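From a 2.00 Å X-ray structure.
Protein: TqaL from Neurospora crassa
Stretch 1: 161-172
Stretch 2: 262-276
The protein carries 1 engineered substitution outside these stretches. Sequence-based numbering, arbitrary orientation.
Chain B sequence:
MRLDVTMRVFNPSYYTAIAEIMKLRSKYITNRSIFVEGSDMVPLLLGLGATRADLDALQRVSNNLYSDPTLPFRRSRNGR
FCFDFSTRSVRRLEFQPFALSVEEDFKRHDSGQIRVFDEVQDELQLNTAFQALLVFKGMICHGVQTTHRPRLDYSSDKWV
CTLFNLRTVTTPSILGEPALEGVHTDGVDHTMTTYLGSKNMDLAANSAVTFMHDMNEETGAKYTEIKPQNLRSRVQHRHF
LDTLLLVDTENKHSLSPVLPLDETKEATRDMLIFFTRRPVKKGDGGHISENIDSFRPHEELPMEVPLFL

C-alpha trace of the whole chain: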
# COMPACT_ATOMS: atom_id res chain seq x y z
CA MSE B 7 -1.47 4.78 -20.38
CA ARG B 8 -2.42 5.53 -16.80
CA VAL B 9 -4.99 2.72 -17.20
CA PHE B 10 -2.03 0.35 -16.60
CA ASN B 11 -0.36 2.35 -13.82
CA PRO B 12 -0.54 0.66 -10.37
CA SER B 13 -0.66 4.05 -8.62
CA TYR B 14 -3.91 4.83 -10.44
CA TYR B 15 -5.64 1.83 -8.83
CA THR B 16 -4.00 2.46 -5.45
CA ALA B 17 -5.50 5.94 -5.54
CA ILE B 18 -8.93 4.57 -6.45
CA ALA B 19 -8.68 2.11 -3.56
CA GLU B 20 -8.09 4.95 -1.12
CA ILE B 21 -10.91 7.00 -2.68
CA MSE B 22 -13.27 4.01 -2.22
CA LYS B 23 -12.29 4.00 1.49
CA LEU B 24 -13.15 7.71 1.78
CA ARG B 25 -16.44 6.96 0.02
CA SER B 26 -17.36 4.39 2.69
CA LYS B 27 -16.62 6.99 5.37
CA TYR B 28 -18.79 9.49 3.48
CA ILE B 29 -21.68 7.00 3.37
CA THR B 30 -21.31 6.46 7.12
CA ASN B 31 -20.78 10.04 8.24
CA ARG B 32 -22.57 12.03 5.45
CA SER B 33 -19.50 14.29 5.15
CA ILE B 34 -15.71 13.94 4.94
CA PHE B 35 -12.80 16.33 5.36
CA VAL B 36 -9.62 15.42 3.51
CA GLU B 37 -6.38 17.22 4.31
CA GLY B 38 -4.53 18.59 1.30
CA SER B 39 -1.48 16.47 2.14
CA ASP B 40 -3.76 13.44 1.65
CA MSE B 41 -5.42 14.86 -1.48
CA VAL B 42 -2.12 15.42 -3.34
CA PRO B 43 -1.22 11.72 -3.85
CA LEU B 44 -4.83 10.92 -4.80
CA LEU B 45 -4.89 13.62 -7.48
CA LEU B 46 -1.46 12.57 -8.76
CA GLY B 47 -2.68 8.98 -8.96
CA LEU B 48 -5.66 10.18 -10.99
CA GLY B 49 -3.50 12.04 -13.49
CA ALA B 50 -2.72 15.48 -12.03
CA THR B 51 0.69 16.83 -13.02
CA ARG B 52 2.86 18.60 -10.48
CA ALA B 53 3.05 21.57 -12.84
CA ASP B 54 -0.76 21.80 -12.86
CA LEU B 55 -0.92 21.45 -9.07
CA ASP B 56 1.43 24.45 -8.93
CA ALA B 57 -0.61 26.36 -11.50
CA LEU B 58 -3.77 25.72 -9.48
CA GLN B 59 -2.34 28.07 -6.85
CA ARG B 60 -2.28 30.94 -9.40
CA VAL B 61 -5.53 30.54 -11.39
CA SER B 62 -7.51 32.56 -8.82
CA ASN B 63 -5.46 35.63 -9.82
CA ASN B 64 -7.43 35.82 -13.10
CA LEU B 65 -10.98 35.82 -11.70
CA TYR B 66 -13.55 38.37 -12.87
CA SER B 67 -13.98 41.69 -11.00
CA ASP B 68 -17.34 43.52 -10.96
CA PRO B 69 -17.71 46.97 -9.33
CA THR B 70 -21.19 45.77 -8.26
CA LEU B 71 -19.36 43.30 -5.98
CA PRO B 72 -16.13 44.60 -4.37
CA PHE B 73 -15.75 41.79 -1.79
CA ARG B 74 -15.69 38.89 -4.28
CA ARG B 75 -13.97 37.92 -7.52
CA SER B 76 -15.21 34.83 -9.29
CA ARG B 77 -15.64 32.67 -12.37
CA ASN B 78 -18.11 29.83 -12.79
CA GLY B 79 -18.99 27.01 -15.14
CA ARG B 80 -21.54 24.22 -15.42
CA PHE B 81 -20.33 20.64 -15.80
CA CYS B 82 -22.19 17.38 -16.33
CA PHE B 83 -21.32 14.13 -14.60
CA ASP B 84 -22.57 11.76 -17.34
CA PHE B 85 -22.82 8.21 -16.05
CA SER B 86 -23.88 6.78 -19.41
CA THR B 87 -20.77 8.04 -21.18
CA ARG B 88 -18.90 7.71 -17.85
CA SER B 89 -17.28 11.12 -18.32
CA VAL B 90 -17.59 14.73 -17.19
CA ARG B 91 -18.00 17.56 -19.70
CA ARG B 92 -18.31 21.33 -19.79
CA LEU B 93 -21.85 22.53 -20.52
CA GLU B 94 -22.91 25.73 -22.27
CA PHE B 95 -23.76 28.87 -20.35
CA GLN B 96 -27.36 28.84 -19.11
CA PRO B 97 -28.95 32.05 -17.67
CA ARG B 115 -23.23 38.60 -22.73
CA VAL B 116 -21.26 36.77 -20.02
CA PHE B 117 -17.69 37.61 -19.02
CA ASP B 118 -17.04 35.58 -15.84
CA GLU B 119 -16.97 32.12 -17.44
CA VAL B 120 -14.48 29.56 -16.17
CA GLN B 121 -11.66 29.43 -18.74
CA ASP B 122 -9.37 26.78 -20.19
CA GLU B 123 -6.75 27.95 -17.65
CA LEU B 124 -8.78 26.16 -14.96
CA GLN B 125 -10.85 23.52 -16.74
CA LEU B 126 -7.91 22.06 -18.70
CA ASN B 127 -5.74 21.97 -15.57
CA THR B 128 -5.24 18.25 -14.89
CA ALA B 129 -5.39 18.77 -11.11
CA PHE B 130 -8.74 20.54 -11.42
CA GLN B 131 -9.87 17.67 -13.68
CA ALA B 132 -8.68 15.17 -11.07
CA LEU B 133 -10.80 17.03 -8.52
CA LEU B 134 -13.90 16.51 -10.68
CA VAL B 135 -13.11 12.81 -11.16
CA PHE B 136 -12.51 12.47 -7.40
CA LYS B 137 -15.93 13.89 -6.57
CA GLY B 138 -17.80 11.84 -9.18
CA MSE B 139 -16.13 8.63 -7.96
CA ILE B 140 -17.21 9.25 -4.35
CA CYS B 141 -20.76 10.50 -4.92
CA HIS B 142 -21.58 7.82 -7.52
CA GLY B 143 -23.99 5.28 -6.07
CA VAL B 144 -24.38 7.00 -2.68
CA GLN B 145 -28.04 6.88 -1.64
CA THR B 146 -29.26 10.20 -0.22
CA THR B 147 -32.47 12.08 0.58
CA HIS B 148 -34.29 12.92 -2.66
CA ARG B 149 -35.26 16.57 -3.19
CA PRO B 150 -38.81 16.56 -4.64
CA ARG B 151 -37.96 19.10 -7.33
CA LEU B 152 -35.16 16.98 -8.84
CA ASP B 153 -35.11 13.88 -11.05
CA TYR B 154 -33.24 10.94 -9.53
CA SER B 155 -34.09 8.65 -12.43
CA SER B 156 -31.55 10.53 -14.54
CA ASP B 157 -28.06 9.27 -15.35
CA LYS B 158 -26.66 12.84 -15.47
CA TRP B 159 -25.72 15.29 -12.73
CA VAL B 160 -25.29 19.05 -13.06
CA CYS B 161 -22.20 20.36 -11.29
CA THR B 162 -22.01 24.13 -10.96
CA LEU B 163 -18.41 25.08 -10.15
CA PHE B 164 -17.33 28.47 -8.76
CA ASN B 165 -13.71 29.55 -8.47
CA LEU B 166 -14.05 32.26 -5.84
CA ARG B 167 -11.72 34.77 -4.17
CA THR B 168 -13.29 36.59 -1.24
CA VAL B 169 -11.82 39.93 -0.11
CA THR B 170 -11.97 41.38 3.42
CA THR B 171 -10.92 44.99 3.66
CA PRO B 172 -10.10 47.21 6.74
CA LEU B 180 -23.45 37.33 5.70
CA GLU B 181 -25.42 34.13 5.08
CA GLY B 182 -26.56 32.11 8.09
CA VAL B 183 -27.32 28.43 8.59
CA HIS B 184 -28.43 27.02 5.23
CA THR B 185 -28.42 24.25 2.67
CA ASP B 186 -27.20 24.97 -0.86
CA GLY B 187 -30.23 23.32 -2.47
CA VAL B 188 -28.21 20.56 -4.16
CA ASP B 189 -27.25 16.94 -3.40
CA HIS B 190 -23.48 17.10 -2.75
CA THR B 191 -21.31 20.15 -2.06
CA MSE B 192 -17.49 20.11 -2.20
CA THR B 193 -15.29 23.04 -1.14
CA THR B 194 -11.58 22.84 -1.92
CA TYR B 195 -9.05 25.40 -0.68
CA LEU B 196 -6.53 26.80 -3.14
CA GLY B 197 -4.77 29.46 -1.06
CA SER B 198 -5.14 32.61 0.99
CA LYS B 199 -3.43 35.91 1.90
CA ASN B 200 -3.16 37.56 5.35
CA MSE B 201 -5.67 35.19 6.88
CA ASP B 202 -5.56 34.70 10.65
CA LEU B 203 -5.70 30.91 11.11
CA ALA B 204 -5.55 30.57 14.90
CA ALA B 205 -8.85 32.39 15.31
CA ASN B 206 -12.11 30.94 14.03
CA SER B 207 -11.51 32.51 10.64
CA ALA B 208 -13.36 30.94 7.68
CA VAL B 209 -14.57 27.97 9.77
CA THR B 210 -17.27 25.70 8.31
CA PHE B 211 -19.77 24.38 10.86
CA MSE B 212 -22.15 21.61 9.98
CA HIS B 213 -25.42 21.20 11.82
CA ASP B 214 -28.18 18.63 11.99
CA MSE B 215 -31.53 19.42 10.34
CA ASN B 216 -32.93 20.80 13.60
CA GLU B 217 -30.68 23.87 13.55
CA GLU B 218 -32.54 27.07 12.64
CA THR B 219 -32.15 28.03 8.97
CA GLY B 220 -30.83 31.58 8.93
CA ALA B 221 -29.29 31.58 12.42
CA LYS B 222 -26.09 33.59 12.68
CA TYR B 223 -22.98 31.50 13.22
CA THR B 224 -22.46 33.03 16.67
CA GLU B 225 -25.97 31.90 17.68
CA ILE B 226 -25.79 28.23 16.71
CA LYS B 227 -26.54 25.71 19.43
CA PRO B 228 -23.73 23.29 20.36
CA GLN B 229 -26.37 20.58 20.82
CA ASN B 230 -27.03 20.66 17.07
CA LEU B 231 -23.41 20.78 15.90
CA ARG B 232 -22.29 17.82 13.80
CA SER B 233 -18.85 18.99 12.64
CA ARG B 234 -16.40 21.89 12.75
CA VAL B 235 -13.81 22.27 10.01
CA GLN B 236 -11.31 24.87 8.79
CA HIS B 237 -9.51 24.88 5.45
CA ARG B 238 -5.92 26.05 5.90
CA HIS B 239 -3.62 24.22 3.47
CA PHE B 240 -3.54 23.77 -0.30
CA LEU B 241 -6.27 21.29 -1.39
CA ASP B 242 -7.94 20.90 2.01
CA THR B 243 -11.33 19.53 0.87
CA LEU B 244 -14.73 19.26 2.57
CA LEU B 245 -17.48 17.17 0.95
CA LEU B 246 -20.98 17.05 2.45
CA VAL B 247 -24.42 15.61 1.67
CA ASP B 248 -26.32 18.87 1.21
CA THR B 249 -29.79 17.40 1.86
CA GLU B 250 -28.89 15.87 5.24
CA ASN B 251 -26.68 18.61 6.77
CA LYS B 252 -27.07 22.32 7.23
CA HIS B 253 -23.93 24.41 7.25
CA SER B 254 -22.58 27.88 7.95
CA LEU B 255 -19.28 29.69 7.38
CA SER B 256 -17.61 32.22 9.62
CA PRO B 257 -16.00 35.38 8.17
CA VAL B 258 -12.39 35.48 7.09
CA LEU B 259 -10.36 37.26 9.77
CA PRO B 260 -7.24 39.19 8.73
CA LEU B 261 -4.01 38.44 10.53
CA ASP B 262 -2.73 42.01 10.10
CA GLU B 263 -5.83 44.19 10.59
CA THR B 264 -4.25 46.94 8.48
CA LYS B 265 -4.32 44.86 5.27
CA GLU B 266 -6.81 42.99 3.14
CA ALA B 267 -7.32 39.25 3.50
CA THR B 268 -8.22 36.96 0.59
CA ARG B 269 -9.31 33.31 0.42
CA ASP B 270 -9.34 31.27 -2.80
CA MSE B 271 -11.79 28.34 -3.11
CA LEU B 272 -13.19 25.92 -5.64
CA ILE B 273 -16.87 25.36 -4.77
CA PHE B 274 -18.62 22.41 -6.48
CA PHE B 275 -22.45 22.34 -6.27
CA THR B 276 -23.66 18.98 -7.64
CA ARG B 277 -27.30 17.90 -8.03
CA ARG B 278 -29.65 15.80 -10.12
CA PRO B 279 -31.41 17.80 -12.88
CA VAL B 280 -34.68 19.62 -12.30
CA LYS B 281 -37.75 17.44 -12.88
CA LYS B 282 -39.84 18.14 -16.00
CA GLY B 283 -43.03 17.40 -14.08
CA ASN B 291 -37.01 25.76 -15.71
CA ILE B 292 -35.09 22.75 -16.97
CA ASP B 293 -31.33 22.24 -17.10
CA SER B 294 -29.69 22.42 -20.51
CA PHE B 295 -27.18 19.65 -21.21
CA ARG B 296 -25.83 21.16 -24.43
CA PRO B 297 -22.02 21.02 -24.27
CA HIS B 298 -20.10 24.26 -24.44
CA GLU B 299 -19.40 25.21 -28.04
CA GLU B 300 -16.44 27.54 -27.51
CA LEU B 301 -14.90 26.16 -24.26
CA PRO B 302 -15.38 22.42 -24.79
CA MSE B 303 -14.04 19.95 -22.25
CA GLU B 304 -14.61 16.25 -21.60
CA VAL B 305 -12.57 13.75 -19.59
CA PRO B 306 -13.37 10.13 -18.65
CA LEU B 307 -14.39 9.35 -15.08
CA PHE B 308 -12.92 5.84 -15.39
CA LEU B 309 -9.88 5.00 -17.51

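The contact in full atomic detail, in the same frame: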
# COMPACT_ATOMS: atom_id res chain seq x y z
N CYS B 161 -23.15 19.87 -12.28
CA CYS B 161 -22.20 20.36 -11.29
C CYS B 161 -21.88 21.81 -11.63
O CYS B 161 -21.25 22.08 -12.66
CB CYS B 161 -20.93 19.51 -11.28
SG CYS B 161 -19.65 20.18 -10.18
N THR B 162 -22.34 22.73 -10.80
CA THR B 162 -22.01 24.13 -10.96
C THR B 162 -20.77 24.43 -10.12
O THR B 162 -20.78 24.26 -8.90
CB THR B 162 -23.17 25.05 -10.55
OG1 THR B 162 -24.37 24.58 -11.16
CG2 THR B 162 -22.91 26.46 -11.03
N LEU B 163 -19.70 24.85 -10.78
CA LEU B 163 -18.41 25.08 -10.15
C LEU B 163 -18.08 26.57 -10.12
O LEU B 163 -18.07 27.22 -11.17
CB LEU B 163 -17.31 24.31 -10.88
CG LEU B 163 -16.07 24.61 -10.03
CD1 LEU B 163 -15.63 23.50 -9.14
CD2 LEU B 163 -14.93 25.23 -10.86
N PHE B 164 -17.81 27.10 -8.93
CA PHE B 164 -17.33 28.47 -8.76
C PHE B 164 -15.88 28.46 -8.29
O PHE B 164 -15.54 27.79 -7.30
CB PHE B 164 -18.17 29.24 -7.74
CG PHE B 164 -19.52 29.63 -8.24
CD1 PHE B 164 -20.54 28.71 -8.30
CD2 PHE B 164 -19.78 30.94 -8.64
CE1 PHE B 164 -21.80 29.06 -8.75
CE2 PHE B 164 -21.04 31.30 -9.10
CZ PHE B 164 -22.04 30.36 -9.15
N ASN B 165 -15.05 29.23 -8.96
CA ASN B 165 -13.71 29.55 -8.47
C ASN B 165 -13.81 30.96 -7.89
O ASN B 165 -14.13 31.91 -8.60
CB ASN B 165 -12.71 29.46 -9.62
CG ASN B 165 -11.28 29.69 -9.18
OD1 ASN B 165 -10.98 29.91 -8.00
ND2 ASN B 165 -10.38 29.60 -10.13
N LEU B 166 -13.61 31.08 -6.58
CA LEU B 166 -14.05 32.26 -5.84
C LEU B 166 -12.94 32.79 -4.94
O LEU B 166 -12.40 32.05 -4.12
CB LEU B 166 -15.30 31.93 -4.99
CG LEU B 166 -15.73 32.94 -3.92
CD1 LEU B 166 -16.17 34.24 -4.57
CD2 LEU B 166 -16.84 32.40 -3.05
N ARG B 167 -12.61 34.07 -5.10
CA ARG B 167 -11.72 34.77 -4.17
C ARG B 167 -12.54 35.78 -3.39
O ARG B 167 -13.12 36.70 -3.99
CB ARG B 167 -10.57 35.45 -4.92
CG ARG B 167 -9.88 36.55 -4.12
CD ARG B 167 -8.60 37.02 -4.79
NE ARG B 167 -7.61 35.96 -4.91
CZ ARG B 167 -6.49 36.05 -5.63
NH1 ARG B 167 -6.20 37.18 -6.28
NH2 ARG B 167 -5.66 35.01 -5.69
N THR B 168 -12.63 35.59 -2.08
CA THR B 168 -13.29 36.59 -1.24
C THR B 168 -12.25 37.60 -0.76
O THR B 168 -11.07 37.29 -0.66
CB THR B 168 -13.99 35.95 -0.04
OG1 THR B 168 -13.03 35.32 0.81
CG2 THR B 168 -15.02 34.92 -0.51
N VAL B 169 -12.70 38.82 -0.48
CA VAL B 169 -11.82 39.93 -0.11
C VAL B 169 -12.40 40.61 1.12
O VAL B 169 -13.56 41.03 1.11
CB VAL B 169 -11.65 40.94 -1.26
CG1 VAL B 169 -10.65 42.02 -0.88
CG2 VAL B 169 -11.21 40.24 -2.54
N THR B 170 -11.59 40.72 2.17
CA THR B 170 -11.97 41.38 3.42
C THR B 170 -11.11 42.61 3.58
O THR B 170 -9.87 42.51 3.62
CB THR B 170 -11.79 40.45 4.63
OG1 THR B 170 -12.54 39.24 4.45
CG2 THR B 170 -12.24 41.14 5.92
N THR B 171 -11.73 43.78 3.67
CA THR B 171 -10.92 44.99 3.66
C THR B 171 -11.17 45.82 4.92
O THR B 171 -12.30 45.86 5.42
CB THR B 171 -11.21 45.81 2.38
OG1 THR B 171 -10.15 46.75 2.15
CG2 THR B 171 -12.54 46.54 2.46
N PRO B 172 -10.12 46.48 5.46
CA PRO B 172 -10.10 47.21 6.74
C PRO B 172 -11.28 48.15 7.03
O PRO B 172 -11.92 48.68 6.12
CB PRO B 172 -8.80 48.01 6.64
CG PRO B 172 -7.90 47.13 5.85
CD PRO B 172 -8.79 46.48 4.82
N ASP B 262 -3.07 40.60 9.93
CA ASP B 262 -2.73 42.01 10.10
C ASP B 262 -3.97 42.83 9.76
O ASP B 262 -4.34 42.94 8.59
CB ASP B 262 -1.55 42.36 9.21
CG ASP B 262 -1.17 43.84 9.27
OD1 ASP B 262 -1.83 44.62 9.97
OD2 ASP B 262 -0.18 44.20 8.59
N GLU B 263 -4.59 43.43 10.78
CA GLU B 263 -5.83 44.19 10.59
C GLU B 263 -5.68 45.34 9.61
O GLU B 263 -6.68 45.82 9.07
CB GLU B 263 -6.33 44.74 11.94
CG GLU B 263 -6.39 43.72 13.07
CD GLU B 263 -7.77 43.62 13.69
OE1 GLU B 263 -8.70 44.26 13.16
OE2 GLU B 263 -7.92 42.90 14.71
N THR B 264 -4.45 45.80 9.36
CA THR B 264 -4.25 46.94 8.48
C THR B 264 -4.28 46.58 7.00
O THR B 264 -4.20 47.48 6.16
CB THR B 264 -2.93 47.64 8.82
OG1 THR B 264 -1.83 46.92 8.24
CG2 THR B 264 -2.74 47.72 10.33
N LYS B 265 -4.40 45.30 6.66
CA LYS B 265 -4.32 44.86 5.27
C LYS B 265 -5.51 43.99 4.90
O LYS B 265 -6.22 43.47 5.77
CB LYS B 265 -3.02 44.10 5.00
CG LYS B 265 -1.78 44.85 5.41
CD LYS B 265 -0.53 44.09 5.00
CE LYS B 265 0.72 44.82 5.44
NZ LYS B 265 1.93 43.95 5.31
N GLU B 266 -5.72 43.83 3.60
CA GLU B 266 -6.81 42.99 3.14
C GLU B 266 -6.45 41.51 3.30
O GLU B 266 -5.28 41.13 3.29
CB GLU B 266 -7.16 43.28 1.68
CG GLU B 266 -6.11 42.78 0.70
CD GLU B 266 -6.55 42.93 -0.75
OE1 GLU B 266 -7.54 43.66 -0.99
OE2 GLU B 266 -5.91 42.31 -1.63
N ALA B 267 -7.48 40.69 3.46
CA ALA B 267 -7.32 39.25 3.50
C ALA B 267 -8.13 38.63 2.37
O ALA B 267 -9.27 39.03 2.12
CB ALA B 267 -7.76 38.68 4.85
N THR B 268 -7.54 37.66 1.68
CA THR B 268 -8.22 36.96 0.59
C THR B 268 -8.21 35.46 0.84
O THR B 268 -7.31 34.94 1.50
CB THR B 268 -7.56 37.27 -0.76
OG1 THR B 268 -6.22 36.76 -0.76
CG2 THR B 268 -7.51 38.76 -1.01
N ARG B 269 -9.20 34.77 0.29
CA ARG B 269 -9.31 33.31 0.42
C ARG B 269 -9.78 32.76 -0.91
O ARG B 269 -10.83 33.18 -1.40
CB ARG B 269 -10.30 32.94 1.53
CG ARG B 269 -10.42 31.45 1.85
CD ARG B 269 -11.31 31.31 3.07
NE ARG B 269 -11.68 29.94 3.41
CZ ARG B 269 -12.84 29.36 3.09
NH1 ARG B 269 -13.76 30.00 2.38
NH2 ARG B 269 -13.06 28.12 3.50
N ASP B 270 -9.03 31.83 -1.48
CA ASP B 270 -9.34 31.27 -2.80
C ASP B 270 -9.89 29.86 -2.66
O ASP B 270 -9.23 28.99 -2.09
CB ASP B 270 -8.09 31.26 -3.69
CG ASP B 270 -7.46 32.64 -3.82
OD1 ASP B 270 -8.17 33.65 -3.64
OD2 ASP B 270 -6.25 32.71 -4.10
N MSE B 271 -11.09 29.63 -3.20
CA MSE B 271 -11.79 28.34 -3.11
C MSE B 271 -12.22 27.83 -4.49
O MSE B 271 -12.45 28.63 -5.40
CB MSE B 271 -13.07 28.46 -2.26
CG MSE B 271 -12.87 28.91 -0.81
SE MSE B 271 -11.64 27.81 0.21
CE MSE B 271 -12.92 26.31 0.45
N LEU B 272 -12.34 26.52 -4.62
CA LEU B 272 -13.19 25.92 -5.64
C LEU B 272 -14.43 25.39 -4.92
O LEU B 272 -14.30 24.67 -3.93
CB LEU B 272 -12.47 24.79 -6.38
CG LEU B 272 -11.25 25.22 -7.21
CD1 LEU B 272 -10.48 24.00 -7.69
CD2 LEU B 272 -11.68 26.11 -8.38
N ILE B 273 -15.62 25.76 -5.40
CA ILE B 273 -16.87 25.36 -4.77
C ILE B 273 -17.68 24.60 -5.82
O ILE B 273 -18.09 25.17 -6.84
CB ILE B 273 -17.66 26.55 -4.22
CG1 ILE B 273 -16.80 27.33 -3.22
CG2 ILE B 273 -18.95 26.07 -3.56
CD1 ILE B 273 -17.36 28.66 -2.84
N PHE B 274 -17.91 23.30 -5.57
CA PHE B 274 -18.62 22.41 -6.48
C PHE B 274 -20.02 22.17 -5.92
O PHE B 274 -20.14 21.58 -4.84
CB PHE B 274 -17.92 21.05 -6.64
CG PHE B 274 -16.45 21.12 -7.04
CD1 PHE B 274 -15.48 21.51 -6.14
CD2 PHE B 274 -16.05 20.72 -8.31
CE1 PHE B 274 -14.14 21.56 -6.50
CE2 PHE B 274 -14.71 20.75 -8.69
CZ PHE B 274 -13.75 21.17 -7.77
N PHE B 275 -21.06 22.60 -6.64
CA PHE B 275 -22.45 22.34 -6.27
C PHE B 275 -23.01 21.30 -7.23
O PHE B 275 -23.27 21.63 -8.40
CB PHE B 275 -23.31 23.59 -6.34
CG PHE B 275 -22.90 24.72 -5.43
CD1 PHE B 275 -23.14 24.67 -4.07
CD2 PHE B 275 -22.36 25.89 -5.96
CE1 PHE B 275 -22.82 25.75 -3.24
CE2 PHE B 275 -22.03 26.97 -5.14
CZ PHE B 275 -22.27 26.89 -3.78
N THR B 276 -23.25 20.07 -6.76
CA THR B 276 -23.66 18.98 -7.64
C THR B 276 -25.05 18.46 -7.27
O THR B 276 -25.30 18.12 -6.11
CB THR B 276 -22.63 17.83 -7.60
OG1 THR B 276 -21.38 18.32 -8.11
CG2 THR B 276 -23.10 16.67 -8.47
O HOH W 1 -25.63 22.83 -9.60
O HOH W 2 -14.01 33.04 1.80
O HOH W 3 -11.87 37.12 2.33

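Residues 161-170 and 267-276 form neighbouring antiparallel strands: their N-to-C directions differ by 164° and their axes approach to 4.5 Å. Hydrogen-bonded and non-hydrogen-bonded pairs alternate along the ladder, with CA-CA separations consistently wider in the former than in the latter. Within these strands, the odd-numbered residues of 161-170 share one face of the sheet with the even-numbered residues of 267-276; the remaining strand residues share the other.

At Cys 161, a non-hydrogen-bonded position, CA lies 3.3 Å from Phe 275 O, a CA-H...O contact. Its SG sits 4.0 Å from Phe 274 CB and at the edge of that ring, 85° off the normal. Thr 162 begins the amide ladder: its N donates to Phe 275 O (2.8 Å, 153°), and Phe 275 N returns a bond to Thr 162 O (2.8 Å, 170°). Water 1 reinforces this pair, hydrogen-bonding to Thr 162 OG1 (2.7 Å) and donating to Phe 275 O (2.9 Å).

Leu 163 CD2 reaches Leu 272 CD2 at 4.2 Å, making an apolar patch. Phe 164 and Ile 273 exchange backbone bonds, and their side chains project to the opposite face of the sheet from Leu 163: Phe 164 N to Ile 273 O is 2.9 Å, and Ile 273 N to Phe 164 O is 2.8 Å. Phe 164 CD1 meets the edge of the Phe 275 ring, 3.9 Å from Phe 275 CE2. Asn 165 pairs with Leu 272, and its CA makes a 3.4 Å CA-H...O contact with Met 271 O. Met 271 O also accepts from Leu 166 N at 3.0 Å, while Met 271 N donates to Leu 166 O at 2.9 Å. Leu 166 CD2 packs diagonally against Ile 273 CD1 at 3.8 Å, extending the apolar surface around Phe 164.

Arg 167 supplies the charged pairing. Its NE donates to Asp 270 OD1 (2.7 Å, 177°) and its NH2 to Asp 270 OD2 (2.9 Å, 173°), so the carboxylate meets the guanidinium edge in a nearly linear, two-pronged salt bridge.

The next amide pair is longer: Thr 168 N to Arg 269 O is 3.1 Å, and Arg 269 N to Thr 168 O is 3.3 Å. Water 2 links Thr 168 OG1 (2.7 Å) to Arg 269 NH1 (3.1 Å). Val 169 CG2 approaches Thr 268 CG2 at 4.3 Å. At Thr 170 the bonds shorten again, with Thr 170 N to Ala 267 O at 2.9 Å and Ala 267 N to Thr 170 O at 3.0 Å. Beyond the strand, Pro 172 CG rests 3.7 Å from Thr 264 O, within the type I turn.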